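PDB 6UEH: Cow rumen GH26 endo-mannanase, which probably hydrolyses internal beta-1,4 linkages of mannans such as galactomannan, using a GH26 catalytic domain joined to a CBM6-type accessory domain. Local coordinates for residues T30-M35 / K66-L71; G162-K167 / Y475-E480; D206-N209 / L213-W216; Q372-D377 / N416-K421. All blocks are in the same frame, centred on the assembly; numbering follows the deposited sequence.

Contact 1. Residues T30-M35 / K66-L71; sequences TKIKGM and KVAQIL
No flat group takes part where T30 and I32 meet A68 and I70: there is neither ring face nor edge to stack on, and the contact is made of aliphatic carbons, chiefly methyl groups. I32 is central. Its CG2 sits 3.6 Å from A68 CB, and its CD1, folded back by chi2 of -57°, comes to 3.7 Å from the same A68 CB. Two branches of one isoleucine thus bear down together on a single methyl, and alanine suits the place because the isoleucine can come close above the strand. The folded CD1 also reaches I70 CG2 at 3.9 Å, the two side chains crossing at a slant. I70 has CG1 between its backbone N and carbonyl carbon (chi1 61°) and then runs extended, which brings CD1 up to T30 CG2 at 3.7 Å. The T30 and I70 side chains run alongside one another, heading opposite ways, and the threonine, exposed at the margin, offers its methyl to the isoleucine. No hydrogen bond links the segments. Loop 30-35 belongs to the connection between strands 10-13 and 42-44 that also supplies the calcium ligands S37 and G40, and it lies against strand 59-69 of the CBM6 domain. That strand runs between strands 97-107 and 123-132; from these, W97 and E124 touch both I32 and A68.

Contact 2. Residues G162-K167 / Y475-E480; sequences GSVYGK and YCITLE
Beside the seam that closes the TIM barrel, Y475 and I477 meet K167 and V164: strand 476-477, last in the chain, runs parallel to strand 169-174, and its flank meets the turn that leads from helix 152-164 into that first barrel strand. V164 and I477 meet end-on, with V164 CG1 3.6 Å from I477 CD1. The isoleucine is stretched out, CG1 lying anti to the carbonyl carbon (chi1 -69°) and CD1 continuing in an extended line, so that a long, slim apolar arm spans the gap between strand and helix. V164 answers with a short branched tip, and I170 of the first strand touches it as well. The second meeting point is between a ring and a backbone carbonyl: K167 O lies 3.3 Å from both Y475 CD1 and CE1, coming obliquely at that side of the ring. Only the backbone of K167 is used here, since its side chain starts away from the strand, as suits an exposed lysine. K167 N in turn donates to V164 O at 2.9 Å, which tightens the turn; at the positive phi of G166 a side chain would collide with Y165 O. The Y475 side chain also touches I169, and L438 and I439 of helix 435-441; an alanine here would probably open a gap between that helix and the K167 turn, leaving the K167 carbonyl without its aromatic cover. I477 makes backbone hydrogen bonds with I169 and S171 of strand 169-174. Such lateral pairing of the last strand with the first is what closes a (beta/alpha)8 barrel, the fold of family GH26.

Contact 3. Residues D206-N209 / L213-W216; sequences DFMN and LYGW
N209 meets two aromatic side chains, W216 alongside it and the edge of Y214 at its OD1, and is turned differently against each. Beside W216 it runs in the same direction as the indole: its CB lies over the five-membered ring, 4.0 Å from the centroid, in a CH-pi contact, and the amide plane is tilted 40° from the ring. Against Y214 the amide stands much steeper, 72° from the phenol plane, with N209 OD1 at the ring edge 3.8 Å from Y214 CE2. N209 ND2 is hydrogen-bonded to D218 OD2, which limits the amide's rotation; a short polar side chain suits this buried site beside the indole. The backbone closes the turn. W216 N donates to N209 O at 2.9 Å, and G215 CA approaches the same oxygen at 3.2 Å in a CA-H...O contact; a side chain at G215 would lie close to that same oxygen. Further along, a water spans M208 O and Y214 OH, 3.0 Å from the hydroxyl. The compact turn follows strand 202-206, the second of the barrel, and precedes helix 220-230. Around it, Y214 touches C261 of strand 261-262, L213 packs on Y284, and F207 reaches L292 and L296 of helix 280-301.

Contact 4. Residues Q372-D377 / N416-K421; sequences QWYAGD and NFVENK
V418, at the Schellman motif that ends helix 408-417, packs against Y374 in the loop before strand 382-387 of the TIM barrel. E419, with positive phi, is its C-prime residue. The apolar part is a CH-pi contact: V418 CG1 stands over one face of the Y374 ring, 4.2 Å from its centroid and displaced toward the hydroxyl end. G376 N lies 3.5 Å above the opposite face, so the ring is sandwiched between a methyl and a backbone amide; glycine suits the positive phi (106°) there, and valine offers a compact methyl. With CG anti to the backbone N (chi1 179°), the tyrosine projects across toward the helix end, and both it and V418 touch I383 of the neighbouring strand. The polar part gathers on D377. Y374 OH donates to D377 OD1 at 2.6 Å, in the plane of the ring and through the anti lone pair of the carboxylate oxygen, holding ring and acid together. A leucine in place of Y374 is likely to leave D377 OD1 without this donor and V418 CG1 without a flat surface to rest on. A water bridges V418 O, at 2.6 Å, and D377 OD1, tying helix end to loop. As for charge, K421 bends its amine away: D377 OD2 touches the lysine's aliphatic CD at 3.7 Å, while K421 NZ remains 5.9 Å from D377 OD2.

How the contacts relate
From the N terminus, contact 1 comes first and is complete within the CBM6 domain, pinning the loop after strand 10-13 to strand 59-69. Contact 2 then opens with residues 162-167 and closes only with 475-480, a span of more than 300 residues that joins the beginning of the TIM barrel to its end. Contacts 3 and 4 both fall within this span, one after the other, without crossing. Contact 3 folds up the loop beyond strand 202-206; contact 4 joins the two connections on either side of strand 382-387. Contacts 2 and 4 approach to about 4 Å between nearest atoms without touching, whereas contacts 1 and 3 have centres 60 Å apart.

Contact 1. Residues T30-M35 / K66-L71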
loop_
_atom_site.group_PDB
_atom_site.type_symbol
_atom_site.label_atom_id
_atom_site.label_comp_id
_atom_site.label_asym_id
_atom_site.label_seq_id
_atom_site.Cartn_x
_atom_site.Cartn_y
_atom_site.Cartn_z
ATOM N N THR A 30 36.234 15.291 18.185
ATOM C CA THR A 30 35.201 14.587 18.936
ATOM C C THR A 30 35.251 13.081 18.706
ATOM O O THR A 30 34.997 12.595 17.603
ATOM C CB THR A 30 33.798 15.111 18.585
ATOM O OG1 THR A 30 33.714 16.502 18.925
ATOM C CG2 THR A 30 32.736 14.346 19.358
ATOM N N LYS A 31 35.585 12.351 19.764
ATOM C CA LYS A 31 35.624 10.896 19.726
ATOM C C LYS A 31 34.223 10.303 19.705
ATOM O O LYS A 31 33.342 10.751 20.438
ATOM C CB LYS A 31 36.389 10.350 20.936
ATOM C CG LYS A 31 37.899 10.307 20.774
ATOM C CD LYS A 31 38.320 9.101 19.952
ATOM C CE LYS A 31 39.834 8.944 19.918
ATOM N NZ LYS A 31 40.238 7.724 19.165
ATOM N N ILE A 32 34.018 9.305 18.854
ATOM C CA ILE A 32 32.842 8.458 18.965
ATOM C C ILE A 32 33.061 7.562 20.176
ATOM O O ILE A 32 34.110 6.930 20.298
ATOM C CB ILE A 32 32.609 7.600 17.702
ATOM C CG1 ILE A 32 32.529 8.485 16.453
ATOM C CG2 ILE A 32 31.352 6.753 17.856
ATOM C CD1 ILE A 32 31.451 9.560 16.527
ATOM N N LYS A 33 32.088 7.520 21.079
ATOM C CA LYS A 33 32.251 6.757 22.312
ATOM C C LYS A 33 32.297 5.256 22.037
ATOM O O LYS A 33 31.728 4.773 21.059
ATOM C CB LYS A 33 31.128 7.088 23.295
ATOM C CG LYS A 33 31.145 8.535 23.770
ATOM C CD LYS A 33 29.996 8.828 24.718
ATOM C CE LYS A 33 29.996 10.285 25.147
ATOM N NZ LYS A 33 28.830 10.603 26.020
ATOM N N GLY A 34 32.987 4.525 22.903
ATOM C CA GLY A 34 33.122 3.091 22.738
ATOM C C GLY A 34 34.393 2.712 22.003
ATOM O O GLY A 34 35.395 3.422 22.064
ATOM N N MET A 35 34.349 1.583 21.304
ATOM C CA MET A 35 35.519 1.070 20.603
ATOM C C MET A 35 35.183 0.659 19.176
ATOM O O MET A 35 34.298 -0.169 18.954
ATOM C CB MET A 35 36.106 -0.125 21.357
ATOM C CG MET A 35 37.282 -0.785 20.653
ATOM S SD MET A 35 38.853 0.031 20.995
ATOM C CE MET A 35 39.995 -1.107 20.223
ATOM N N LYS A 66 27.704 -0.771 11.580
ATOM C CA LYS A 66 28.012 -0.172 12.869
ATOM C C LYS A 66 28.339 1.293 12.630
ATOM O O LYS A 66 29.389 1.620 12.068
ATOM C CB LYS A 66 29.180 -0.887 13.546
ATOM C CG LYS A 66 29.402 -0.471 14.989
ATOM C CD LYS A 66 28.478 -1.227 15.922
ATOM C CE LYS A 66 28.811 -2.711 15.926
ATOM N NZ LYS A 66 27.914 -3.477 16.834
ATOM N N VAL A 67 27.433 2.176 13.033
ATOM C CA VAL A 67 27.556 3.577 12.661
ATOM C C VAL A 67 27.513 4.530 13.846
ATOM O O VAL A 67 27.238 4.137 14.980
ATOM C CB VAL A 67 26.437 3.998 11.684
ATOM C CG1 VAL A 67 26.394 3.062 10.485
ATOM C CG2 VAL A 67 25.094 4.024 12.399
ATOM N N ALA A 68 27.809 5.791 13.557
ATOM C CA ALA A 68 27.586 6.885 14.482
ATOM C C ALA A 68 27.171 8.098 13.663
ATOM O O ALA A 68 27.385 8.136 12.453
ATOM C CB ALA A 68 28.832 7.180 15.301
ATOM N N GLN A 69 26.570 9.081 14.319
ATOM C CA GLN A 69 26.098 10.274 13.629
ATOM C C GLN A 69 25.948 11.399 14.643
ATOM O O GLN A 69 25.007 11.401 15.438
ATOM C CB GLN A 69 24.774 9.989 12.913
ATOM C CG GLN A 69 24.345 11.053 11.913
ATOM C CD GLN A 69 23.710 12.257 12.580
ATOM O OE1 GLN A 69 24.225 13.370 12.492
ATOM N NE2 GLN A 69 22.586 12.038 13.253
ATOM N N ILE A 70 26.880 12.347 14.622
ATOM C CA ILE A 70 26.933 13.363 15.667
ATOM C C ILE A 70 26.778 14.795 15.155
ATOM O O ILE A 70 26.977 15.744 15.909
ATOM C CB ILE A 70 28.257 13.280 16.456
ATOM C CG1 ILE A 70 29.448 13.521 15.525
ATOM C CG2 ILE A 70 28.381 11.934 17.153
ATOM C CD1 ILE A 70 30.774 13.651 16.252
ATOM N N LEU A 71 26.419 14.960 13.887
ATOM C CA LEU A 71 26.236 16.305 13.347
ATOM C C LEU A 71 24.860 16.878 13.697
ATOM O O LEU A 71 24.737 18.052 14.054
ATOM C CB LEU A 71 26.435 16.309 11.830
ATOM C CG LEU A 71 26.450 17.701 11.199
ATOM C CD1 LEU A 71 27.578 18.534 11.795
ATOM C CD2 LEU A 71 26.572 17.619 9.680
#

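Contact 2. Residues G162-K167 / Y475-E480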
loop_
_atom_site.group_PDB
_atom_site.type_symbol
_atom_site.label_atom_id
_atom_site.label_comp_id
_atom_site.label_asym_id
_atom_site.label_seq_id
_atom_site.Cartn_x
_atom_site.Cartn_y
_atom_site.Cartn_z
ATOM N N GLY A 162 -5.268 -15.029 4.577
ATOM C CA GLY A 162 -4.100 -15.230 5.411
ATOM C C GLY A 162 -3.333 -16.482 5.028
ATOM O O GLY A 162 -2.125 -16.569 5.244
ATOM N N SER A 163 -4.036 -17.452 4.449
ATOM C CA SER A 163 -3.429 -18.739 4.122
ATOM C C SER A 163 -2.551 -18.656 2.878
ATOM O O SER A 163 -1.695 -19.510 2.662
ATOM C CB SER A 163 -4.507 -19.813 3.929
ATOM O OG SER A 163 -5.155 -19.677 2.677
ATOM N N VAL A 164 -2.760 -17.630 2.059
ATOM C CA VAL A 164 -1.965 -17.476 0.846
ATOM C C VAL A 164 -1.025 -16.276 0.936
ATOM O O VAL A 164 -0.180 -16.077 0.065
ATOM C CB VAL A 164 -2.861 -17.333 -0.401
ATOM C CG1 VAL A 164 -3.738 -18.567 -0.561
ATOM C CG2 VAL A 164 -3.712 -16.075 -0.309
ATOM N N TYR A 165 -1.171 -15.491 2.000
ATOM C CA TYR A 165 -0.355 -14.297 2.205
ATOM C C TYR A 165 1.121 -14.653 2.322
ATOM O O TYR A 165 1.513 -15.427 3.197
ATOM C CB TYR A 165 -0.818 -13.547 3.455
ATOM C CG TYR A 165 -0.210 -12.171 3.637
ATOM C CD1 TYR A 165 -0.287 -11.216 2.630
ATOM C CD2 TYR A 165 0.407 -11.814 4.831
ATOM C CE1 TYR A 165 0.256 -9.949 2.797
ATOM C CE2 TYR A 165 0.952 -10.547 5.008
ATOM C CZ TYR A 165 0.872 -9.620 3.987
ATOM O OH TYR A 165 1.406 -8.359 4.155
ATOM N N GLY A 166 1.932 -14.090 1.434
ATOM C CA GLY A 166 3.357 -14.369 1.418
ATOM C C GLY A 166 3.728 -15.507 0.485
ATOM O O GLY A 166 4.899 -15.685 0.151
ATOM N N LYS A 167 2.730 -16.276 0.058
ATOM C CA LYS A 167 2.960 -17.408 -0.837
ATOM C C LYS A 167 2.494 -17.117 -2.264
ATOM O O LYS A 167 3.067 -17.618 -3.231
ATOM C CB LYS A 167 2.250 -18.660 -0.314
ATOM C CG LYS A 167 2.671 -19.095 1.080
ATOM C CD LYS A 167 2.198 -20.514 1.373
ATOM C CE LYS A 167 1.297 -20.573 2.597
ATOM N NZ LYS A 167 1.987 -20.116 3.838
ATOM N N TYR A 475 2.410 -18.313 -9.150
ATOM C CA TYR A 475 2.409 -17.364 -8.046
ATOM C C TYR A 475 1.096 -16.580 -7.965
ATOM O O TYR A 475 0.775 -15.998 -6.931
ATOM C CB TYR A 475 3.596 -16.404 -8.183
ATOM C CG TYR A 475 3.734 -15.426 -7.037
ATOM C CD1 TYR A 475 4.194 -15.842 -5.794
ATOM C CD2 TYR A 475 3.408 -14.085 -7.199
ATOM C CE1 TYR A 475 4.319 -14.954 -4.743
ATOM C CE2 TYR A 475 3.533 -13.186 -6.153
ATOM C CZ TYR A 475 3.988 -13.627 -4.928
ATOM O OH TYR A 475 4.113 -12.738 -3.883
ATOM N N CYS A 476 0.328 -16.575 -9.049
ATOM C CA CYS A 476 -0.886 -15.766 -9.097
ATOM C C CYS A 476 -2.157 -16.598 -8.980
ATOM O O CYS A 476 -2.363 -17.552 -9.729
ATOM C CB CYS A 476 -0.922 -14.946 -10.385
ATOM S SG CYS A 476 -2.406 -13.924 -10.611
ATOM N N ILE A 477 -3.008 -16.223 -8.032
ATOM C CA ILE A 477 -4.293 -16.881 -7.841
ATOM C C ILE A 477 -5.359 -16.238 -8.720
ATOM O O ILE A 477 -5.575 -15.026 -8.665
ATOM C CB ILE A 477 -4.732 -16.828 -6.365
ATOM C CG1 ILE A 477 -3.816 -17.716 -5.521
ATOM C CG2 ILE A 477 -6.183 -17.260 -6.215
ATOM C CD1 ILE A 477 -4.062 -17.611 -4.041
ATOM N N THR A 478 -6.012 -17.055 -9.540
ATOM C CA THR A 478 -7.083 -16.576 -10.405
ATOM C C THR A 478 -8.410 -17.177 -9.945
ATOM O O THR A 478 -8.447 -17.908 -8.953
ATOM C CB THR A 478 -6.819 -16.927 -11.884
ATOM O OG1 THR A 478 -6.894 -18.346 -12.069
ATOM C CG2 THR A 478 -5.438 -16.438 -12.307
ATOM N N LEU A 479 -9.489 -16.874 -10.664
ATOM C CA LEU A 479 -10.833 -17.274 -10.240
ATOM C C LEU A 479 -10.959 -18.783 -10.013
ATOM O O LEU A 479 -11.551 -19.226 -9.027
ATOM C CB LEU A 479 -11.872 -16.817 -11.269
ATOM C CG LEU A 479 -13.336 -17.078 -10.908
ATOM C CD1 LEU A 479 -13.660 -16.473 -9.554
ATOM C CD2 LEU A 479 -14.273 -16.532 -11.977
ATOM N N GLU A 480 -10.384 -19.560 -10.924
ATOM C CA GLU A 480 -10.467 -21.017 -10.866
ATOM C C GLU A 480 -9.770 -21.611 -9.640
ATOM O O GLU A 480 -10.099 -22.716 -9.212
ATOM C CB GLU A 480 -9.866 -21.624 -12.137
ATOM C CG GLU A 480 -8.391 -21.294 -12.328
ATOM C CD GLU A 480 -7.787 -21.960 -13.550
ATOM O OE1 GLU A 480 -8.549 -22.534 -14.357
ATOM O OE2 GLU A 480 -6.546 -21.909 -13.698
#

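Contact 3. Residues D206-N209 / L213-W216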
loop_
_atom_site.group_PDB
_atom_site.type_symbol
_atom_site.label_atom_id
_atom_site.label_comp_id
_atom_site.label_asym_id
_atom_site.label_seq_id
_atom_site.Cartn_x
_atom_site.Cartn_y
_atom_site.Cartn_z
ATOM N N ASP A 206 -18.224 -0.533 -6.482
ATOM C CA ASP A 206 -18.345 0.776 -5.840
ATOM C C ASP A 206 -19.811 1.117 -5.598
ATOM O O ASP A 206 -20.649 0.931 -6.479
ATOM C CB ASP A 206 -17.686 1.867 -6.690
ATOM C CG ASP A 206 -17.289 3.086 -5.872
ATOM O OD1 ASP A 206 -18.189 3.793 -5.371
ATOM O OD2 ASP A 206 -16.073 3.338 -5.734
ATOM N N PHE A 207 -20.113 1.629 -4.406
ATOM C CA PHE A 207 -21.492 1.900 -4.013
ATOM C C PHE A 207 -21.873 3.374 -4.104
ATOM O O PHE A 207 -22.838 3.805 -3.475
ATOM C CB PHE A 207 -21.739 1.400 -2.586
ATOM C CG PHE A 207 -21.770 -0.096 -2.468
ATOM C CD1 PHE A 207 -22.931 -0.798 -2.743
ATOM C CD2 PHE A 207 -20.638 -0.799 -2.092
ATOM C CE1 PHE A 207 -22.963 -2.177 -2.645
ATOM C CE2 PHE A 207 -20.666 -2.175 -1.989
ATOM C CZ PHE A 207 -21.830 -2.864 -2.266
ATOM N N MET A 208 -21.132 4.138 -4.901
ATOM C CA MET A 208 -21.308 5.588 -4.952
ATOM C C MET A 208 -22.704 6.026 -5.405
ATOM O O MET A 208 -23.197 7.073 -4.983
ATOM C CB MET A 208 -20.251 6.210 -5.869
ATOM C CG MET A 208 -20.257 5.657 -7.286
ATOM S SD MET A 208 -18.854 6.243 -8.258
ATOM C CE MET A 208 -19.157 8.006 -8.237
ATOM N N ASN A 209 -23.349 5.229 -6.252
ATOM C CA ASN A 209 -24.621 5.646 -6.839
ATOM C C ASN A 209 -25.831 5.395 -5.943
ATOM O O ASN A 209 -26.950 5.776 -6.281
ATOM C CB ASN A 209 -24.819 4.963 -8.193
ATOM C CG ASN A 209 -23.901 5.526 -9.257
ATOM O OD1 ASN A 209 -23.684 6.737 -9.321
ATOM N ND2 ASN A 209 -23.342 4.650 -10.088
ATOM N N LEU A 213 -28.259 12.203 -3.174
ATOM C CA LEU A 213 -28.244 13.387 -4.032
ATOM C C LEU A 213 -28.769 13.117 -5.440
ATOM O O LEU A 213 -29.635 13.834 -5.939
ATOM C CB LEU A 213 -26.826 13.954 -4.114
ATOM C CG LEU A 213 -26.230 14.412 -2.781
ATOM C CD1 LEU A 213 -24.791 14.867 -2.957
ATOM C CD2 LEU A 213 -27.074 15.525 -2.174
ATOM N N TYR A 214 -28.227 12.086 -6.077
ATOM C CA TYR A 214 -28.621 11.714 -7.429
ATOM C C TYR A 214 -28.746 10.198 -7.522
ATOM O O TYR A 214 -28.569 9.609 -8.589
ATOM C CB TYR A 214 -27.605 12.235 -8.450
ATOM C CG TYR A 214 -26.172 11.856 -8.136
ATOM C CD1 TYR A 214 -25.388 12.649 -7.307
ATOM C CD2 TYR A 214 -25.604 10.704 -8.664
ATOM C CE1 TYR A 214 -24.082 12.308 -7.013
ATOM C CE2 TYR A 214 -24.293 10.352 -8.376
ATOM C CZ TYR A 214 -23.538 11.159 -7.550
ATOM O OH TYR A 214 -22.235 10.816 -7.257
ATOM N N GLY A 215 -29.060 9.580 -6.389
ATOM C CA GLY A 215 -29.048 8.136 -6.263
ATOM C C GLY A 215 -29.940 7.383 -7.226
ATOM O O GLY A 215 -31.044 7.822 -7.554
ATOM N N TRP A 216 -29.443 6.242 -7.690
ATOM C CA TRP A 216 -30.226 5.333 -8.514
ATOM C C TRP A 216 -29.777 3.906 -8.230
ATOM O O TRP A 216 -29.068 3.661 -7.252
ATOM C CB TRP A 216 -30.101 5.680 -10.004
ATOM C CG TRP A 216 -28.694 5.809 -10.535
ATOM C CD1 TRP A 216 -27.764 6.750 -10.187
ATOM C CD2 TRP A 216 -28.077 4.993 -11.541
ATOM N NE1 TRP A 216 -26.605 6.557 -10.899
ATOM C CE2 TRP A 216 -26.770 5.486 -11.738
ATOM C CE3 TRP A 216 -28.500 3.888 -12.288
ATOM C CZ2 TRP A 216 -25.884 4.913 -12.649
ATOM C CZ3 TRP A 216 -27.618 3.320 -13.195
ATOM C CH2 TRP A 216 -26.326 3.834 -13.367
HETATM O O HOH W 1 -22.050 9.772 -4.489
#

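Contact 4. Residues Q372-D377 / N416-K421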
loop_
_atom_site.group_PDB
_atom_site.type_symbol
_atom_site.label_atom_id
_atom_site.label_comp_id
_atom_site.label_asym_id
_atom_site.label_seq_id
_atom_site.Cartn_x
_atom_site.Cartn_y
_atom_site.Cartn_z
ATOM N N GLN A 372 -0.152 8.463 10.599
ATOM C CA GLN A 372 -1.153 9.204 11.362
ATOM C C GLN A 372 -2.544 9.065 10.746
ATOM O O GLN A 372 -3.540 9.439 11.362
ATOM C CB GLN A 372 -0.769 10.680 11.465
ATOM C CG GLN A 372 0.528 10.922 12.223
ATOM C CD GLN A 372 0.767 12.388 12.513
ATOM O OE1 GLN A 372 -0.175 13.178 12.586
ATOM N NE2 GLN A 372 2.031 12.761 12.678
ATOM N N TRP A 373 -2.605 8.518 9.536
ATOM C CA TRP A 373 -3.876 8.283 8.859
ATOM C C TRP A 373 -4.391 6.865 9.109
ATOM O O TRP A 373 -5.400 6.454 8.535
ATOM C CB TRP A 373 -3.736 8.528 7.355
ATOM C CG TRP A 373 -3.368 9.936 7.009
ATOM C CD1 TRP A 373 -2.117 10.482 7.013
ATOM C CD2 TRP A 373 -4.261 10.979 6.599
ATOM N NE1 TRP A 373 -2.176 11.802 6.634
ATOM C CE2 TRP A 373 -3.480 12.131 6.375
ATOM C CE3 TRP A 373 -5.643 11.049 6.399
ATOM C CZ2 TRP A 373 -4.038 13.341 5.962
ATOM C CZ3 TRP A 373 -6.193 12.251 5.991
ATOM C CH2 TRP A 373 -5.392 13.381 5.775
ATOM N N TYR A 374 -3.692 6.124 9.965
ATOM C CA TYR A 374 -4.091 4.765 10.323
ATOM C C TYR A 374 -5.035 4.787 11.523
ATOM O O TYR A 374 -4.733 5.397 12.547
ATOM C CB TYR A 374 -2.856 3.911 10.618
ATOM C CG TYR A 374 -3.146 2.480 11.020
ATOM C CD1 TYR A 374 -3.950 1.662 10.233
ATOM C CD2 TYR A 374 -2.590 1.940 12.172
ATOM C CE1 TYR A 374 -4.206 0.352 10.593
ATOM C CE2 TYR A 374 -2.840 0.630 12.540
ATOM C CZ TYR A 374 -3.646 -0.159 11.748
ATOM O OH TYR A 374 -3.894 -1.463 12.115
ATOM N N ALA A 375 -6.179 4.123 11.391
ATOM C CA ALA A 375 -7.218 4.178 12.415
ATOM C C ALA A 375 -6.964 3.231 13.589
ATOM O O ALA A 375 -7.687 3.271 14.585
ATOM C CB ALA A 375 -8.569 3.881 11.799
ATOM N N GLY A 376 -5.951 2.380 13.475
ATOM C CA GLY A 376 -5.592 1.491 14.568
ATOM C C GLY A 376 -5.998 0.045 14.346
ATOM O O GLY A 376 -6.911 -0.242 13.572
ATOM N N ASP A 377 -5.324 -0.863 15.046
ATOM C CA ASP A 377 -5.524 -2.302 14.869
ATOM C C ASP A 377 -6.955 -2.757 15.134
ATOM O O ASP A 377 -7.409 -3.752 14.570
ATOM C CB ASP A 377 -4.579 -3.088 15.781
ATOM C CG ASP A 377 -3.125 -2.946 15.380
ATOM O OD1 ASP A 377 -2.858 -2.529 14.232
ATOM O OD2 ASP A 377 -2.249 -3.260 16.211
ATOM N N ASN A 416 5.924 -2.436 8.341
ATOM C CA ASN A 416 6.455 -2.009 9.622
ATOM C C ASN A 416 5.553 -0.983 10.301
ATOM O O ASN A 416 5.538 -0.895 11.528
ATOM C CB ASN A 416 7.872 -1.468 9.447
ATOM C CG ASN A 416 8.877 -2.571 9.176
ATOM O OD1 ASN A 416 9.264 -3.304 10.085
ATOM N ND2 ASN A 416 9.296 -2.701 7.922
ATOM N N PHE A 417 4.794 -0.228 9.508
ATOM C CA PHE A 417 3.792 0.687 10.054
ATOM C C PHE A 417 2.829 -0.058 10.978
ATOM O O PHE A 417 2.566 0.376 12.097
ATOM C CB PHE A 417 2.997 1.372 8.938
ATOM C CG PHE A 417 3.608 2.655 8.441
ATOM C CD1 PHE A 417 4.678 3.237 9.098
ATOM C CD2 PHE A 417 3.093 3.285 7.318
ATOM C CE1 PHE A 417 5.231 4.420 8.637
ATOM C CE2 PHE A 417 3.639 4.467 6.855
ATOM C CZ PHE A 417 4.710 5.035 7.515
ATOM N N VAL A 418 2.311 -1.183 10.499
ATOM C CA VAL A 418 1.357 -1.969 11.272
ATOM C C VAL A 418 2.031 -3.121 12.012
ATOM O O VAL A 418 1.352 -3.970 12.587
ATOM C CB VAL A 418 0.243 -2.536 10.375
ATOM C CG1 VAL A 418 -0.564 -1.402 9.756
ATOM C CG2 VAL A 418 0.833 -3.433 9.295
ATOM N N GLU A 419 3.363 -3.138 11.997
ATOM C CA GLU A 419 4.148 -4.173 12.675
ATOM C C GLU A 419 3.739 -5.578 12.234
ATOM O O GLU A 419 3.641 -6.491 13.059
ATOM C CB GLU A 419 4.016 -4.045 14.197
ATOM C CG GLU A 419 4.439 -2.691 14.753
ATOM C CD GLU A 419 4.252 -2.587 16.258
ATOM O OE1 GLU A 419 4.013 -3.628 16.909
ATOM O OE2 GLU A 419 4.342 -1.462 16.793
ATOM N N ASN A 420 3.495 -5.733 10.935
ATOM C CA ASN A 420 3.080 -7.006 10.347
ATOM C C ASN A 420 1.856 -7.620 11.036
ATOM O O ASN A 420 1.745 -8.841 11.151
ATOM C CB ASN A 420 4.244 -8.003 10.369
ATOM C CG ASN A 420 4.049 -9.153 9.397
ATOM O OD1 ASN A 420 3.392 -9.004 8.367
ATOM N ND2 ASN A 420 4.616 -10.309 9.722
ATOM N N LYS A 421 0.942 -6.774 11.503
ATOM C CA LYS A 421 -0.273 -7.269 12.146
ATOM C C LYS A 421 -1.464 -7.238 11.192
ATOM O O LYS A 421 -2.518 -7.805 11.481
ATOM C CB LYS A 421 -0.582 -6.461 13.407
ATOM C CG LYS A 421 0.504 -6.560 14.463
ATOM C CD LYS A 421 -0.002 -6.145 15.829
ATOM C CE LYS A 421 1.112 -6.220 16.861
ATOM N NZ LYS A 421 1.824 -7.529 16.811
HETATM O O HOH W 2 -0.035 -2.582 14.330
#